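Local coordinates for protein pullulanase (Bacillus acidopullulyticus, PDB 2WAN) that hydrolyses the alpha-1,6-glucosidic linkages of pullulan and probably of related branched starch polysaccharides, at residues 705-710 and 850-855; 713-718 and 842-847; 846-851 and 877-882; 868-873 and 914-919. One frame throughout, in Å; residues are numbered along the deposited sequence. Where two conformers were deposited one is given.

Contact 1: residues 705-710 and 850-855. With SO4 (sulfate ion), chain M.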
loop_
_atom_site.group_PDB
_atom_site.type_symbol
_atom_site.label_atom_id
_atom_site.label_comp_id
_atom_site.label_asym_id
_atom_site.label_seq_id
_atom_site.Cartn_x
_atom_site.Cartn_y
_atom_site.Cartn_z
ATOM N N ASN A 705 -20.464 21.202 -9.758
ATOM C CA ASN A 705 -20.419 20.084 -10.701
ATOM C C ASN A 705 -20.104 18.718 -10.075
ATOM O O ASN A 705 -19.716 17.790 -10.777
ATOM C CB ASN A 705 -19.430 20.401 -11.823
ATOM C CG ASN A 705 -19.829 21.636 -12.607
ATOM O OD1 ASN A 705 -20.995 21.799 -12.970
ATOM N ND2 ASN A 705 -18.879 22.531 -12.827
ATOM N N GLN A 706 -20.322 18.596 -8.769
ATOM C CA GLN A 706 -19.935 17.375 -8.047
ATOM C C GLN A 706 -21.055 16.453 -7.553
ATOM O O GLN A 706 -20.769 15.462 -6.874
ATOM C CB GLN A 706 -19.045 17.734 -6.852
ATOM C CG GLN A 706 -17.827 18.575 -7.186
ATOM C CD GLN A 706 -16.994 18.015 -8.316
ATOM O OE1 GLN A 706 -16.705 16.819 -8.354
ATOM N NE2 GLN A 706 -16.589 18.879 -9.241
ATOM N N VAL A 707 -22.315 16.756 -7.870
ATOM C CA VAL A 707 -23.444 15.979 -7.327
ATOM C C VAL A 707 -23.316 14.468 -7.615
ATOM O O VAL A 707 -23.461 13.646 -6.711
ATOM C CB VAL A 707 -24.813 16.527 -7.836
ATOM C CG1 VAL A 707 -25.954 15.545 -7.548
ATOM C CG2 VAL A 707 -25.094 17.879 -7.215
ATOM N N ASP A 708 -23.021 14.100 -8.859
ATOM C CA ASP A 708 -22.908 12.673 -9.200
ATOM C C ASP A 708 -21.758 11.986 -8.471
ATOM O O ASP A 708 -21.892 10.826 -8.066
ATOM C CB ASP A 708 -22.767 12.458 -10.712
ATOM C CG ASP A 708 -24.041 12.793 -11.469
ATOM O OD1 ASP A 708 -25.146 12.691 -10.889
ATOM O OD2 ASP A 708 -23.927 13.161 -12.653
ATOM N N VAL A 709 -20.633 12.686 -8.334
ATOM C CA VAL A 709 -19.491 12.155 -7.579
ATOM C C VAL A 709 -19.924 11.890 -6.126
ATOM O O VAL A 709 -19.653 10.824 -5.546
ATOM C CB VAL A 709 -18.286 13.123 -7.637
ATOM C CG1 VAL A 709 -17.262 12.787 -6.583
ATOM C CG2 VAL A 709 -17.632 13.062 -9.022
ATOM N N ILE A 710 -20.630 12.849 -5.547
ATOM C CA ILE A 710 -21.087 12.700 -4.152
ATOM C C ILE A 710 -22.095 11.565 -4.006
ATOM O O ILE A 710 -22.035 10.789 -3.043
ATOM C CB ILE A 710 -21.658 14.039 -3.594
ATOM C CG1 ILE A 710 -20.571 15.137 -3.565
ATOM C CG2 ILE A 710 -22.272 13.845 -2.201
ATOM C CD1 ILE A 710 -19.258 14.774 -2.812
ATOM N N ASN A 850 -27.871 21.290 -7.236
ATOM C CA ASN A 850 -26.681 21.275 -6.399
ATOM C C ASN A 850 -26.985 20.914 -4.946
ATOM O O ASN A 850 -26.431 21.490 -4.022
ATOM C CB ASN A 850 -25.874 22.580 -6.478
ATOM C CG ASN A 850 -24.446 22.380 -6.044
ATOM O OD1 ASN A 850 -23.851 21.341 -6.339
ATOM N ND2 ASN A 850 -23.896 23.335 -5.299
ATOM N N THR A 851 -27.901 19.971 -4.756
ATOM C CA THR A 851 -28.120 19.397 -3.420
ATOM C C THR A 851 -28.228 17.897 -3.617
ATOM O O THR A 851 -28.488 17.438 -4.730
ATOM C CB THR A 851 -29.421 19.921 -2.728
ATOM O OG1 THR A 851 -30.569 19.499 -3.481
ATOM C CG2 THR A 851 -29.418 21.464 -2.575
ATOM N N VAL A 852 -27.967 17.141 -2.543
ATOM C CA VAL A 852 -28.071 15.684 -2.554
ATOM C C VAL A 852 -28.955 15.286 -1.378
ATOM O O VAL A 852 -28.677 15.654 -0.225
ATOM C CB VAL A 852 -26.675 15.004 -2.428
ATOM C CG1 VAL A 852 -26.811 13.489 -2.242
ATOM C CG2 VAL A 852 -25.834 15.274 -3.668
ATOM N N ALA A 853 -30.017 14.536 -1.673
ATOM C CA ALA A 853 -30.951 14.056 -0.643
ATOM C C ALA A 853 -31.223 12.586 -0.834
ATOM O O ALA A 853 -31.449 12.146 -1.954
ATOM C CB ALA A 853 -32.266 14.826 -0.703
ATOM N N PHE A 854 -31.200 11.827 0.264
ATOM C CA PHE A 854 -31.491 10.388 0.179
ATOM C C PHE A 854 -32.268 9.880 1.364
ATOM O O PHE A 854 -32.305 10.528 2.414
ATOM C CB PHE A 854 -30.217 9.552 -0.040
ATOM C CG PHE A 854 -29.188 9.699 1.044
ATOM C CD1 PHE A 854 -29.166 8.823 2.132
ATOM C CD2 PHE A 854 -28.226 10.709 0.972
ATOM C CE1 PHE A 854 -28.202 8.962 3.134
ATOM C CE2 PHE A 854 -27.254 10.849 1.966
ATOM C CZ PHE A 854 -27.231 9.971 3.043
ATOM N N GLU A 855 -32.868 8.700 1.193
ATOM C CA GLU A 855 -33.657 8.073 2.235
ATOM C C GLU A 855 -33.154 6.654 2.460
ATOM O O GLU A 855 -32.896 5.909 1.492
ATOM C CB GLU A 855 -35.141 8.050 1.838
ATOM C CG GLU A 855 -36.055 7.549 2.955
ATOM C CD GLU A 855 -37.535 7.497 2.533
ATOM O OE1 GLU A 855 -37.842 7.704 1.332
ATOM O OE2 GLU A 855 -38.384 7.265 3.415
HETATM S S SO4 M . -27.677 18.843 -9.985
HETATM O O1 SO4 M . -28.298 19.009 -8.671
HETATM O O2 SO4 M . -26.488 19.688 -10.081
HETATM O O3 SO4 M . -27.300 17.444 -10.185
HETATM O O4 SO4 M . -28.645 19.223 -11.014
HETATM O O HOH W 1 -21.424 20.166 -6.696
#
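Val707 and Val852 meet where a helix of the catalytic barrel region packs on the C-terminal all-beta domain. Helix 707-714 lies in the chain between strands 677-679 and 728-730 of the eight-stranded parallel barrel. Strand 852-856 belongs to the antiparallel sheet next to it. The contact is therefore helix-on-sheet packing between two parts of the fold.

The apolar interactions centre on one methyl group, Val852 CG2. Val707 CG1 is anti to its backbone N (chi1 167°) and lies 3.9 Å from Val852 CG2. The two side chains slide past each other in opposite directions. One turn later in the helix, Ile710 CG2 reaches the same Val852 CG2 at 4.1 Å. Val852 also touches Phe844 and Tyr872 on its neighbouring strands. The other branch of the valine, Val707 CG2, lies 3.8 Å from Asn850 OD1. An alanine at Val707 would probably leave a gap beside Val852 CG2 and Asn850 OD1.

The polar interactions are indirect. A buried Asn850 carries them from the loop before the strand. One water accepts from Gln706 N at 2.8 Å and donates to Asn850 OD1 at 2.7 Å. It bridges the residue just before Val707 and the loop ahead of the strand.

A sulfate ion, probably from the crystallisation liquor, sits beside the same junction. Asn850 N donates to its O1 at 2.7 Å, with an angle of 151° at the hydrogen. On the helix side the ion meets carbon: Val707 CG1 lies 3.5 Å from sulfate O3.

Contact 2: residues 713-718 and 842-847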
loop_
_atom_site.group_PDB
_atom_site.type_symbol
_atom_site.label_atom_id
_atom_site.label_comp_id
_atom_site.label_asym_id
_atom_site.label_seq_id
_atom_site.Cartn_x
_atom_site.Cartn_y
_atom_site.Cartn_z
ATOM N N GLY A 713 -20.250 8.355 -3.891
ATOM C CA GLY A 713 -19.655 8.174 -2.557
ATOM C C GLY A 713 -20.669 7.818 -1.472
ATOM O O GLY A 713 -20.375 7.009 -0.587
ATOM N N VAL A 714 -21.860 8.421 -1.529
ATOM C CA VAL A 714 -22.923 8.144 -0.539
ATOM C C VAL A 714 -23.281 6.645 -0.520
ATOM O O VAL A 714 -23.513 6.067 0.539
ATOM C CB VAL A 714 -24.207 9.012 -0.807
ATOM C CG1 VAL A 714 -25.436 8.378 -0.164
ATOM C CG2 VAL A 714 -24.017 10.456 -0.321
ATOM N N ILE A 715 -23.304 6.013 -1.691
ATOM C CA ILE A 715 -23.687 4.596 -1.750
ATOM C C ILE A 715 -22.508 3.630 -1.525
ATOM O O ILE A 715 -22.592 2.454 -1.871
ATOM C CB ILE A 715 -24.469 4.240 -3.057
ATOM C CG1 ILE A 715 -23.614 4.425 -4.306
ATOM C CG2 ILE A 715 -25.757 5.071 -3.157
ATOM C CD1 ILE A 715 -24.298 3.856 -5.580
ATOM N N GLY A 716 -21.430 4.128 -0.915
ATOM C CA GLY A 716 -20.280 3.295 -0.569
ATOM C C GLY A 716 -19.527 2.808 -1.787
ATOM O O GLY A 716 -18.937 1.724 -1.740
ATOM N N SER A 717 -19.588 3.589 -2.873
ATOM C CA SER A 717 -18.787 3.383 -4.084
ATOM C C SER A 717 -19.069 2.105 -4.880
ATOM O O SER A 717 -18.268 1.727 -5.742
ATOM C CB SER A 717 -17.298 3.502 -3.746
ATOM O OG SER A 717 -17.032 4.824 -3.305
ATOM N N ILE A 718 -20.207 1.478 -4.596
ATOM C CA ILE A 718 -20.561 0.161 -5.173
ATOM C C ILE A 718 -20.837 0.203 -6.684
ATOM O O ILE A 718 -20.890 -0.842 -7.340
ATOM C CB ILE A 718 -21.748 -0.475 -4.430
ATOM C CG1 ILE A 718 -22.992 0.415 -4.521
ATOM C CG2 ILE A 718 -21.363 -0.801 -2.941
ATOM C CD1 ILE A 718 -24.268 -0.220 -3.900
ATOM N N LEU A 842 -31.566 2.152 0.093
ATOM C CA LEU A 842 -31.202 3.567 -0.108
ATOM C C LEU A 842 -31.738 4.070 -1.444
ATOM O O LEU A 842 -31.476 3.485 -2.505
ATOM C CB LEU A 842 -29.675 3.767 -0.010
ATOM C CG LEU A 842 -29.095 5.203 -0.015
ATOM C CD1 LEU A 842 -27.658 5.219 0.555
ATOM C CD2 LEU A 842 -29.092 5.847 -1.407
ATOM N N THR A 843 -32.488 5.166 -1.378
ATOM C CA THR A 843 -33.053 5.808 -2.559
ATOM C C THR A 843 -32.708 7.305 -2.537
ATOM O O THR A 843 -32.894 7.951 -1.505
ATOM C CB THR A 843 -34.595 5.609 -2.581
ATOM O OG1 THR A 843 -34.909 4.208 -2.503
ATOM C CG2 THR A 843 -35.223 6.205 -3.842
ATOM N N PHE A 844 -32.254 7.850 -3.664
ATOM C CA PHE A 844 -32.104 9.299 -3.774
ATOM C C PHE A 844 -33.458 9.955 -4.042
ATOM O O PHE A 844 -34.269 9.423 -4.805
ATOM C CB PHE A 844 -31.079 9.648 -4.862
ATOM C CG PHE A 844 -29.673 9.317 -4.468
ATOM C CD1 PHE A 844 -28.995 10.130 -3.558
ATOM C CD2 PHE A 844 -29.046 8.171 -4.957
ATOM C CE1 PHE A 844 -27.709 9.829 -3.144
ATOM C CE2 PHE A 844 -27.731 7.841 -4.555
ATOM C CZ PHE A 844 -27.052 8.674 -3.649
ATOM N N LEU A 845 -33.688 11.090 -3.382
ATOM C CA LEU A 845 -34.930 11.853 -3.504
ATOM C C LEU A 845 -34.703 13.058 -4.398
ATOM O O LEU A 845 -33.630 13.687 -4.357
ATOM C CB LEU A 845 -35.406 12.318 -2.126
ATOM C CG LEU A 845 -35.651 11.260 -1.034
ATOM C CD1 LEU A 845 -36.122 11.887 0.278
ATOM C CD2 LEU A 845 -36.661 10.204 -1.509
ATOM N N GLU A 846 -35.718 13.419 -5.190
ATOM C CA GLU A 846 -35.621 14.627 -6.019
ATOM C C GLU A 846 -35.399 15.838 -5.124
ATOM O O GLU A 846 -36.095 16.016 -4.119
ATOM C CB GLU A 846 -36.891 14.809 -6.876
ATOM C CG GLU A 846 -36.885 16.064 -7.756
ATOM C CD GLU A 846 -36.088 15.913 -9.039
ATOM O OE1 GLU A 846 -35.777 14.763 -9.430
ATOM O OE2 GLU A 846 -35.783 16.957 -9.664
ATOM N N SER A 847 -34.394 16.642 -5.461
ATOM C CA SER A 847 -34.074 17.827 -4.653
ATOM C C SER A 847 -33.564 18.959 -5.561
ATOM O O SER A 847 -33.272 18.724 -6.737
ATOM C CB SER A 847 -33.045 17.463 -3.565
ATOM O OG SER A 847 -31.794 17.120 -4.144
#
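Ile715 and Leu842 bring their backbones nearest, with 7.8 Å between their CA atoms, and the contact is made by side chains. Ile715 is the first residue past the end of helix 707-714. Gly716 follows with positive phi as the C-prime residue of a Schellman motif, and its N bonds to Gly713 O at 3.1 Å. Ile715 to Ile718 form a type I' turn.

Four apolar side chains carry the contact, two from each segment. Ile715 holds CG1 between its backbone N and carbonyl carbon (chi1 64°), the crowded position. Its CG2 lies beside the backbone N and does the touching. Ile715 CG2 is 3.8 Å from Leu842 CD2 and 3.7 Å from Phe844 CE2. The isoleucine crosses both partners at about a right angle.

Val714 works through CG1, which is anti to the backbone N. Val714 CG1 lies 3.9 Å from both Leu842 CD1 and Phe844 CZ. The valine side chain crosses Leu842 at about a right angle but slides past Phe844 in the opposite direction. Both methyls approach the phenyl ring obliquely. Leu842 CD2 lies over one face of the ring, 4.0 Å above its plane and offset toward the rim. Lys711, earlier in the helix, adds a cation-pi interaction with the ring.

Around this cluster, Ile715 also touches Ile838 of helix 835-841, which leads directly into strand 842-844. Val714 touches Phe854 of strand 852-856 and Tyr872 of strand 868-873. The end of the helix is thus set against three successive strands of the all-beta domain.

Contact 3: residues 846-851 and 877-882. With SO4 (sulfate ion), chain M.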
loop_
_atom_site.group_PDB
_atom_site.type_symbol
_atom_site.label_atom_id
_atom_site.label_comp_id
_atom_site.label_asym_id
_atom_site.label_seq_id
_atom_site.Cartn_x
_atom_site.Cartn_y
_atom_site.Cartn_z
ATOM N N GLU A 846 -35.718 13.419 -5.190
ATOM C CA GLU A 846 -35.621 14.627 -6.019
ATOM C C GLU A 846 -35.399 15.838 -5.124
ATOM O O GLU A 846 -36.095 16.016 -4.119
ATOM C CB GLU A 846 -36.891 14.809 -6.876
ATOM C CG GLU A 846 -36.885 16.064 -7.756
ATOM C CD GLU A 846 -36.088 15.913 -9.039
ATOM O OE1 GLU A 846 -35.777 14.763 -9.430
ATOM O OE2 GLU A 846 -35.783 16.957 -9.664
ATOM N N SER A 847 -34.394 16.642 -5.461
ATOM C CA SER A 847 -34.074 17.827 -4.653
ATOM C C SER A 847 -33.564 18.959 -5.561
ATOM O O SER A 847 -33.272 18.724 -6.737
ATOM C CB SER A 847 -33.045 17.463 -3.565
ATOM O OG SER A 847 -31.794 17.120 -4.144
ATOM N N PRO A 848 -33.457 20.186 -5.020
ATOM C CA PRO A 848 -33.026 21.318 -5.852
ATOM C C PRO A 848 -31.616 21.179 -6.419
ATOM O O PRO A 848 -30.808 20.344 -5.964
ATOM C CB PRO A 848 -33.103 22.509 -4.890
ATOM C CG PRO A 848 -34.159 22.121 -3.915
ATOM C CD PRO A 848 -33.921 20.640 -3.696
ATOM N N THR A 849 -31.331 21.987 -7.438
ATOM C CA THR A 849 -30.014 22.029 -8.049
ATOM C C THR A 849 -28.889 22.121 -7.024
ATOM O O THR A 849 -28.944 22.917 -6.079
ATOM C CB THR A 849 -29.913 23.232 -9.001
ATOM O OG1 THR A 849 -30.975 23.129 -9.950
ATOM C CG2 THR A 849 -28.571 23.219 -9.742
ATOM N N ASN A 850 -27.871 21.290 -7.236
ATOM C CA ASN A 850 -26.681 21.275 -6.399
ATOM C C ASN A 850 -26.985 20.914 -4.946
ATOM O O ASN A 850 -26.431 21.490 -4.022
ATOM C CB ASN A 850 -25.874 22.580 -6.478
ATOM C CG ASN A 850 -24.446 22.380 -6.044
ATOM O OD1 ASN A 850 -23.851 21.341 -6.339
ATOM N ND2 ASN A 850 -23.896 23.335 -5.299
ATOM N N THR A 851 -27.901 19.971 -4.756
ATOM C CA THR A 851 -28.120 19.397 -3.420
ATOM C C THR A 851 -28.228 17.897 -3.617
ATOM O O THR A 851 -28.488 17.438 -4.730
ATOM C CB THR A 851 -29.421 19.921 -2.728
ATOM O OG1 THR A 851 -30.569 19.499 -3.481
ATOM C CG2 THR A 851 -29.418 21.464 -2.575
ATOM N N THR A 877 -27.976 29.811 0.024
ATOM C CA THR A 877 -29.351 30.089 0.418
ATOM C C THR A 877 -30.009 28.810 0.888
ATOM O O THR A 877 -29.563 27.713 0.522
ATOM C CB THR A 877 -30.179 30.709 -0.726
ATOM O OG1 THR A 877 -30.194 29.817 -1.841
ATOM C CG2 THR A 877 -29.565 32.038 -1.176
ATOM N N SER A 878 -31.067 28.959 1.679
ATOM C CA SER A 878 -31.851 27.814 2.130
ATOM C C SER A 878 -32.508 27.160 0.930
ATOM O O SER A 878 -32.765 27.814 -0.089
ATOM C CB SER A 878 -32.903 28.225 3.164
ATOM O OG SER A 878 -33.880 29.073 2.566
ATOM N N GLN A 879 -32.774 25.857 1.051
ATOM C CA GLN A 879 -33.348 25.079 -0.024
ATOM C C GLN A 879 -34.449 24.205 0.553
ATOM O O GLN A 879 -34.387 23.808 1.711
ATOM C CB GLN A 879 -32.287 24.204 -0.677
ATOM C CG GLN A 879 -31.100 24.976 -1.253
ATOM C CD GLN A 879 -31.466 25.756 -2.496
ATOM O OE1 GLN A 879 -32.156 25.251 -3.378
ATOM N NE2 GLN A 879 -30.976 26.985 -2.590
ATOM N N THR A 880 -35.457 23.906 -0.252
ATOM C CA THR A 880 -36.582 23.130 0.243
ATOM C C THR A 880 -36.592 21.720 -0.326
ATOM O O THR A 880 -36.142 21.486 -1.440
ATOM C CB THR A 880 -37.925 23.827 -0.057
ATOM O OG1 THR A 880 -38.094 23.928 -1.475
ATOM C CG2 THR A 880 -37.937 25.224 0.548
ATOM N N LEU A 881 -37.095 20.787 0.478
ATOM C CA LEU A 881 -37.193 19.395 0.086
ATOM C C LEU A 881 -38.634 18.906 0.210
ATOM O O LEU A 881 -39.241 19.048 1.260
ATOM C CB LEU A 881 -36.292 18.541 1.000
ATOM C CG LEU A 881 -36.377 17.036 0.742
ATOM C CD1 LEU A 881 -35.756 16.684 -0.601
ATOM C CD2 LEU A 881 -35.647 16.292 1.843
ATOM N N ASN A 882 -39.151 18.304 -0.859
ATOM C CA ASN A 882 -40.451 17.646 -0.818
ATOM C C ASN A 882 -40.320 16.317 -0.119
ATOM O O ASN A 882 -39.398 15.562 -0.414
ATOM C CB ASN A 882 -40.978 17.472 -2.232
ATOM C CG ASN A 882 -41.405 18.805 -2.832
ATOM O OD1 ASN A 882 -42.116 19.561 -2.186
ATOM N ND2 ASN A 882 -40.935 19.110 -4.033
HETATM S S SO4 M . -27.677 18.843 -9.985
HETATM O O1 SO4 M . -28.298 19.009 -8.671
HETATM O O2 SO4 M . -26.488 19.688 -10.081
HETATM O O3 SO4 M . -27.300 17.444 -10.185
HETATM O O4 SO4 M . -28.645 19.223 -11.014
HETATM O O HOH W 2 -38.131 14.677 -2.872
HETATM O O HOH W 3 -37.677 18.184 -3.280
HETATM O O HOH W 4 -30.557 25.108 -5.764
#
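Gln879 and Thr851 are turned so that their aliphatic parts meet. Gln879 CG lies beside its own backbone N (chi1 -59°). Thr851 holds OG1 between its backbone N and carbonyl carbon (chi1 64°), which leaves CG2 beside the N. Thr851 CG2 and Gln879 CG are 4.1 Å apart. The glutamine chain then bends at chi2.

Gln879 OE1 lies 3.3 Å from Pro848 CB. The proline ring also rests on the strand backbone, with Pro848 CG 3.2 Å from Thr880 O. Further along, Leu881 CD1 reaches Glu846 O at 3.6 Å and also touches Ser847 CB.

The loop is fastened from within. Thr851 OG1 donates to Pro848 O at 2.6 Å, tilted 26° from the carbonyl plane. The same carbonyl takes a weak bond from Thr851 N. Ser847 OG is hydrogen-bonded to Thr851 OG1 at 2.8 Å. An alanine at Thr851 would probably leave Ser847 OG without this mate, cost Pro848 O the stronger of its two bonds from Thr851, and open a gap beside Gln879 CG.

Waters bridge the two segments. One molecule donates to both Thr849 O and Gln879 OE1. Two others donate to Glu846 O; one of these also donates to Asn882 O, and the other accepts from Asn882 N.

Pro848 to Thr851 form a type II beta turn, with Asn850 at positive phi. It lies in the hairpin connection between antiparallel strands 842-844 and 852-856. Strand 879-882, paired with 908-911, packs against this hairpin end, consistent with the beta-sandwich arrangement of the C-terminal all-beta domain in this amylase family.

Contact 4: residues 868-873 and 914-919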
loop_
_atom_site.group_PDB
_atom_site.type_symbol
_atom_site.label_atom_id
_atom_site.label_comp_id
_atom_site.label_asym_id
_atom_site.label_seq_id
_atom_site.Cartn_x
_atom_site.Cartn_y
_atom_site.Cartn_z
ATOM N N ILE A 868 -34.930 7.125 7.408
ATOM C CA ILE A 868 -34.064 8.265 7.688
ATOM C C ILE A 868 -33.847 9.054 6.413
ATOM O O ILE A 868 -33.514 8.492 5.366
ATOM C CB ILE A 868 -32.691 7.820 8.244
ATOM C CG1 ILE A 868 -32.882 6.872 9.441
ATOM C CG2 ILE A 868 -31.824 9.063 8.611
ATOM C CD1 ILE A 868 -31.592 6.310 10.018
ATOM N N ILE A 869 -34.037 10.374 6.491
ATOM C CA ILE A 869 -33.705 11.226 5.345
ATOM C C ILE A 869 -32.503 12.101 5.675
ATOM O O ILE A 869 -32.433 12.666 6.755
ATOM C CB ILE A 869 -34.889 12.115 4.885
ATOM C CG1 ILE A 869 -35.924 11.262 4.170
ATOM C CG2 ILE A 869 -34.376 13.269 3.957
ATOM C CD1 ILE A 869 -37.240 12.014 3.883
ATOM N N VAL A 870 -31.543 12.166 4.751
ATOM C CA VAL A 870 -30.397 13.068 4.886
ATOM C C VAL A 870 -30.377 13.964 3.640
ATOM O O VAL A 870 -30.549 13.471 2.526
ATOM C CB VAL A 870 -29.049 12.283 4.936
ATOM C CG1 VAL A 870 -27.828 13.226 4.922
ATOM C CG2 VAL A 870 -28.995 11.363 6.164
ATOM N N MET A 871 -30.148 15.266 3.825
ATOM C CA MET A 871 -29.933 16.178 2.684
ATOM C C MET A 871 -28.759 17.115 2.943
ATOM O O MET A 871 -28.711 17.777 3.994
ATOM C CB MET A 871 -31.195 17.006 2.388
ATOM C CG MET A 871 -30.980 18.016 1.255
ATOM S SD MET A 871 -32.559 18.715 0.771
ATOM C CE MET A 871 -32.001 20.235 -0.018
ATOM N N TYR A 872 -27.826 17.159 1.990
ATOM C CA TYR A 872 -26.691 18.082 2.039
ATOM C C TYR A 872 -27.046 19.304 1.213
ATOM O O TYR A 872 -27.387 19.169 0.033
ATOM C CB TYR A 872 -25.426 17.446 1.450
ATOM C CG TYR A 872 -25.106 16.051 1.942
ATOM C CD1 TYR A 872 -24.964 15.774 3.297
ATOM C CD2 TYR A 872 -24.900 15.023 1.032
ATOM C CE1 TYR A 872 -24.653 14.461 3.738
ATOM C CE2 TYR A 872 -24.604 13.726 1.456
ATOM C CZ TYR A 872 -24.485 13.461 2.804
ATOM O OH TYR A 872 -24.182 12.180 3.199
ATOM N N ASN A 873 -26.982 20.476 1.835
ATOM C CA ASN A 873 -27.180 21.757 1.132
ATOM C C ASN A 873 -25.938 22.648 1.207
ATOM O O ASN A 873 -25.794 23.403 2.172
ATOM C CB ASN A 873 -28.374 22.533 1.688
ATOM C CG ASN A 873 -28.542 23.872 0.984
ATOM O OD1 ASN A 873 -28.119 24.009 -0.156
ATOM N ND2 ASN A 873 -29.110 24.849 1.660
ATOM N N ILE A 914 -25.683 26.061 3.656
ATOM C CA ILE A 914 -24.453 25.319 4.023
ATOM C C ILE A 914 -24.664 24.424 5.255
ATOM O O ILE A 914 -24.060 24.630 6.311
ATOM C CB ILE A 914 -23.224 26.248 4.252
ATOM C CG1 ILE A 914 -23.278 27.451 3.299
ATOM C CG2 ILE A 914 -21.911 25.468 4.068
ATOM C CD1 ILE A 914 -22.044 28.341 3.391
ATOM N N SER A 915 -25.555 23.446 5.113
ATOM C CA SER A 915 -25.847 22.562 6.236
ATOM C C SER A 915 -26.358 21.207 5.784
ATOM O O SER A 915 -26.594 20.962 4.587
ATOM C CB SER A 915 -26.896 23.214 7.152
ATOM O OG SER A 915 -28.185 23.120 6.566
ATOM N N THR A 916 -26.513 20.326 6.767
ATOM C CA THR A 916 -27.065 18.992 6.540
ATOM C C THR A 916 -28.353 18.851 7.331
ATOM O O THR A 916 -28.408 19.186 8.524
ATOM C CB THR A 916 -26.043 17.891 6.964
ATOM O OG1 THR A 916 -24.859 18.028 6.176
ATOM C CG2 THR A 916 -26.645 16.471 6.744
ATOM N N LEU A 917 -29.402 18.397 6.649
ATOM C CA LEU A 917 -30.704 18.126 7.275
ATOM C C LEU A 917 -30.779 16.633 7.541
ATOM O O LEU A 917 -30.401 15.842 6.678
ATOM C CB LEU A 917 -31.848 18.508 6.313
ATOM C CG LEU A 917 -33.273 18.121 6.747
ATOM C CD1 LEU A 917 -33.820 19.141 7.749
ATOM C CD2 LEU A 917 -34.198 17.973 5.532
ATOM N N ILE A 918 -31.250 16.244 8.727
ATOM C CA ILE A 918 -31.574 14.850 9.006
ATOM C C ILE A 918 -32.970 14.751 9.598
ATOM O O ILE A 918 -33.314 15.472 10.536
ATOM C CB ILE A 918 -30.558 14.189 9.963
ATOM C CG1 ILE A 918 -29.137 14.443 9.444
ATOM C CG2 ILE A 918 -30.848 12.637 10.045
ATOM C CD1 ILE A 918 -28.035 13.957 10.338
ATOM N N LEU A 919 -33.780 13.882 9.007
ATOM C CA LEU A 919 -35.131 13.608 9.489
ATOM C C LEU A 919 -35.299 12.132 9.703
ATOM O O LEU A 919 -34.582 11.340 9.104
ATOM C CB LEU A 919 -36.159 13.962 8.423
ATOM C CG LEU A 919 -36.065 15.316 7.743
ATOM C CD1 LEU A 919 -36.934 15.264 6.497
ATOM C CD2 LEU A 919 -36.521 16.403 8.679
#
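Ile869 and Leu919 lie side by side on one face of the sheet, pointing the same way. Ile869 CB is 4.1 Å from Leu919 CD1 and slightly farther from Leu919 CB. The CG2 branch of Ile869, anti to the backbone N, meets the same Leu919 CD1 at 4.1 Å. At the tip, Ile869 CD1 is 4.2 Å from Leu919 CD1. Ile869 also touches Leu881, Pro884 and Trp888.

The two strands run antiparallel, at 168°, in the sheet of the C-terminal all-beta domain. Ile869 with Leu919, Met871 with Leu917 and Asn873 with Ser915 are the hydrogen-bonded pairs. Val870 with Ile918 and Tyr872 with Thr916 are the non-hydrogen-bonded ones. The last four side chains occupy the opposite face, where Tyr872 and Thr916 also meet helix 753-769. Thr916 OG1 lies at the edge of the tyrosine ring, in its plane, 3.7 Å from Tyr872 CD1. Tyr872 OH is hydrogen-bonded to Thr769 OG1.

At the far end, Ile914 and Ser915 both face Asn873 in a G1 beta bulge. Asn873 N donates to Ser915 O at 2.8 Å. Ser915 N returns a bond of 3.0 Å to Asn873 O.

How the contacts relate
Contacts 1, 2 and 4 are buried; contact 3 is partly exposed and the farthest from the centre of the chain. Contacts 1 and 2 use the two ends of helix 707-714 against neighbouring strands of one sheet. Contact 4 lies within that sheet and is held by backbone hydrogen bonds. Contact 2 is wholly apolar across its segments, whereas contact 1 adds a bridging water. Contact 3 relies on waters and carbon-oxygen packing at the hairpin end, and shares Asn850, Thr851 and the sulfate with contact 1. Strand 852-856 joins contacts 1, 2 and 4: Val852 O is probably hydrogen-bonded to Tyr872 N of contact 4, and Glu855 N to Thr843 O of contact 2.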